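Local coordinates for protein tudor (PDB 4Q5W) that probably acts in piRNA-guided transposon repression, binds proteins in a methylation-dependent way, and is required for primordial germ cell formation and normal abdominal segmentation, at residues A[143-148]-A[153-158]. Sequence-based numbering, arbitrary orientation.
Sequences EFVNKS and VVRLTT
E143 and R155 face each other as an antiparallel hydrogen-bonded pair and run their side chains out side by side from the same face of the sheet. In the modelled conformer, CG of E143 swings away from the main-chain nitrogen and the chain runs on extended, which carries the carboxylate alongside the arginine. A salt bridge joins E143 OE2 to R155 NH1; the modelled separation is very short, and E143 has a second conformer, so its exact length is doubtful. In this conformer the carboxylate is turned 67° from the guanidinium plane, with OE2 near that plane at its edge. V145 crosses R155 at about a right angle. Its CG2 sits over one guanidinium face, 3.9 Å from R155 CZ, and also meets R155 CG at 3.8 Å.

V145 and N146 both stand opposite V153, which makes a classic beta bulge in the hairpin of strands 139-144 and 153-158. The hairpin belongs to the five-stranded sheet, consistent with the staphylococcal nuclease-like (OB-fold) part of an extended Tudor domain. V153 O accepts two bonds from the same face of its plane, from V145 N at 2.7 Å and N146 N at 3.1 Å. The N146 bond is the straighter, 168° at the hydrogen. V153 N returns a bond to N146 O at 3.0 Å. Within the bulge, V145 CB packs on V153 CG1 at 4.0 Å.

On the other face, F144 and V154 lie side by side. V154 CG1 approaches the ring obliquely and reaches F144 CD1 at 3.5 Å. F21 also touches F144, whose side chain lies near a bound HEPES buffer molecule.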
loop_
_atom_site.group_PDB
_atom_site.type_symbol
_atom_site.label_atom_id
_atom_site.label_comp_id
_atom_site.label_asym_id
_atom_site.label_seq_id
_atom_site.Cartn_x
_atom_site.Cartn_y
_atom_site.Cartn_z
ATOM N N GLU A 143 16.762 3.254 -0.569
ATOM C CA GLU A 143 17.939 3.238 0.287
ATOM C C GLU A 143 17.505 3.388 1.743
ATOM O O GLU A 143 16.671 4.242 2.049
ATOM C CB GLU A 143 18.880 4.381 -0.098
ATOM C CG GLU A 143 19.968 4.671 0.920
ATOM C CD GLU A 143 20.914 5.761 0.458
ATOM O OE1 GLU A 143 21.029 5.956 -0.771
ATOM O OE2 GLU A 143 21.537 6.423 1.322
ATOM N N PHE A 144 18.073 2.583 2.637
ATOM C CA PHE A 144 17.695 2.653 4.050
ATOM C C PHE A 144 18.466 3.680 4.872
ATOM O O PHE A 144 19.688 3.645 4.950
ATOM C CB PHE A 144 17.752 1.270 4.705
ATOM C CG PHE A 144 16.638 0.367 4.271
ATOM C CD1 PHE A 144 15.446 0.347 4.962
ATOM C CD2 PHE A 144 16.770 -0.429 3.149
ATOM C CE1 PHE A 144 14.406 -0.461 4.553
ATOM C CE2 PHE A 144 15.732 -1.236 2.735
ATOM C CZ PHE A 144 14.554 -1.251 3.437
ATOM N N VAL A 145 17.727 4.595 5.493
ATOM C CA VAL A 145 18.318 5.589 6.379
ATOM C C VAL A 145 18.421 5.028 7.786
ATOM O O VAL A 145 19.456 5.153 8.442
ATOM C CB VAL A 145 17.472 6.870 6.444
ATOM C CG1 VAL A 145 18.162 7.919 7.315
ATOM C CG2 VAL A 145 17.200 7.410 5.043
ATOM N N ASN A 146 17.340 4.413 8.252
ATOM C CA ASN A 146 17.299 3.843 9.595
ATOM C C ASN A 146 16.500 2.551 9.600
ATOM O O ASN A 146 15.271 2.577 9.649
ATOM C CB ASN A 146 16.675 4.838 10.578
ATOM C CG ASN A 146 16.716 4.352 12.028
ATOM O OD1 ASN A 146 17.024 3.191 12.312
ATOM N ND2 ASN A 146 16.390 5.247 12.950
ATOM N N LYS A 147 17.198 1.420 9.566
ATOM C CA LYS A 147 16.534 0.121 9.537
ATOM C C LYS A 147 15.883 -0.260 10.866
ATOM O O LYS A 147 14.919 -1.026 10.891
ATOM C CB LYS A 147 17.514 -0.970 9.100
ATOM C CG LYS A 147 17.960 -0.855 7.656
ATOM C CD LYS A 147 18.843 -2.028 7.251
ATOM C CE LYS A 147 19.306 -1.892 5.808
ATOM N NZ LYS A 147 20.098 -3.070 5.356
ATOM N N SER A 148 16.402 0.275 11.965
ATOM C CA SER A 148 15.917 -0.108 13.292
ATOM C C SER A 148 14.640 0.626 13.688
ATOM O O SER A 148 13.994 0.271 14.675
ATOM C CB SER A 148 16.996 0.123 14.351
ATOM O OG SER A 148 17.184 1.506 14.603
ATOM N N VAL A 153 13.080 3.995 8.134
ATOM C CA VAL A 153 13.128 5.215 7.345
ATOM C C VAL A 153 13.971 5.012 6.090
ATOM O O VAL A 153 15.068 4.457 6.166
ATOM C CB VAL A 153 13.685 6.381 8.167
ATOM C CG1 VAL A 153 13.703 7.649 7.338
ATOM C CG2 VAL A 153 12.852 6.572 9.432
ATOM N N VAL A 154 13.457 5.463 4.946
ATOM C CA VAL A 154 14.106 5.219 3.661
ATOM C C VAL A 154 14.155 6.467 2.797
ATOM O O VAL A 154 13.409 7.428 3.029
ATOM C CB VAL A 154 13.335 4.171 2.846
ATOM C CG1 VAL A 154 13.333 2.817 3.560
ATOM C CG2 VAL A 154 11.929 4.659 2.584
ATOM N N ARG A 155 15.045 6.442 1.806
ATOM C CA ARG A 155 15.072 7.439 0.744
ATOM C C ARG A 155 14.583 6.790 -0.533
ATOM O O ARG A 155 15.061 5.719 -0.900
ATOM C CB ARG A 155 16.484 7.951 0.501
ATOM C CG ARG A 155 16.999 8.896 1.551
ATOM C CD ARG A 155 18.306 9.502 1.090
ATOM N NE ARG A 155 19.094 9.934 2.231
ATOM C CZ ARG A 155 19.936 9.138 2.878
ATOM N NH1 ARG A 155 20.096 7.885 2.481
ATOM N NH2 ARG A 155 20.621 9.596 3.916
ATOM N N LEU A 156 13.641 7.434 -1.213
ATOM C CA LEU A 156 13.063 6.868 -2.426
ATOM C C LEU A 156 13.453 7.684 -3.649
ATOM O O LEU A 156 13.410 8.913 -3.622
ATOM C CB LEU A 156 11.536 6.832 -2.316
ATOM C CG LEU A 156 10.968 6.129 -1.079
ATOM C CD1 LEU A 156 9.469 6.359 -0.999
ATOM C CD2 LEU A 156 11.283 4.646 -1.117
ATOM N N THR A 157 13.840 6.998 -4.718
ATOM C CA THR A 157 14.200 7.631 -5.984
ATOM C C THR A 157 13.352 6.986 -7.089
ATOM O O THR A 157 13.198 5.770 -7.089
ATOM C CB THR A 157 15.702 7.404 -6.281
ATOM O OG1 THR A 157 16.489 7.819 -5.154
ATOM C CG2 THR A 157 16.144 8.179 -7.500
ATOM N N THR A 158 12.812 7.774 -8.018
ATOM C CA THR A 158 12.026 7.164 -9.093
ATOM C C THR A 158 12.927 6.236 -9.892
ATOM O O THR A 158 14.060 6.584 -10.219
ATOM C CB THR A 158 11.376 8.199 -10.030
ATOM O OG1 THR A 158 12.396 8.982 -10.669
ATOM C CG2 THR A 158 10.437 9.110 -9.250
#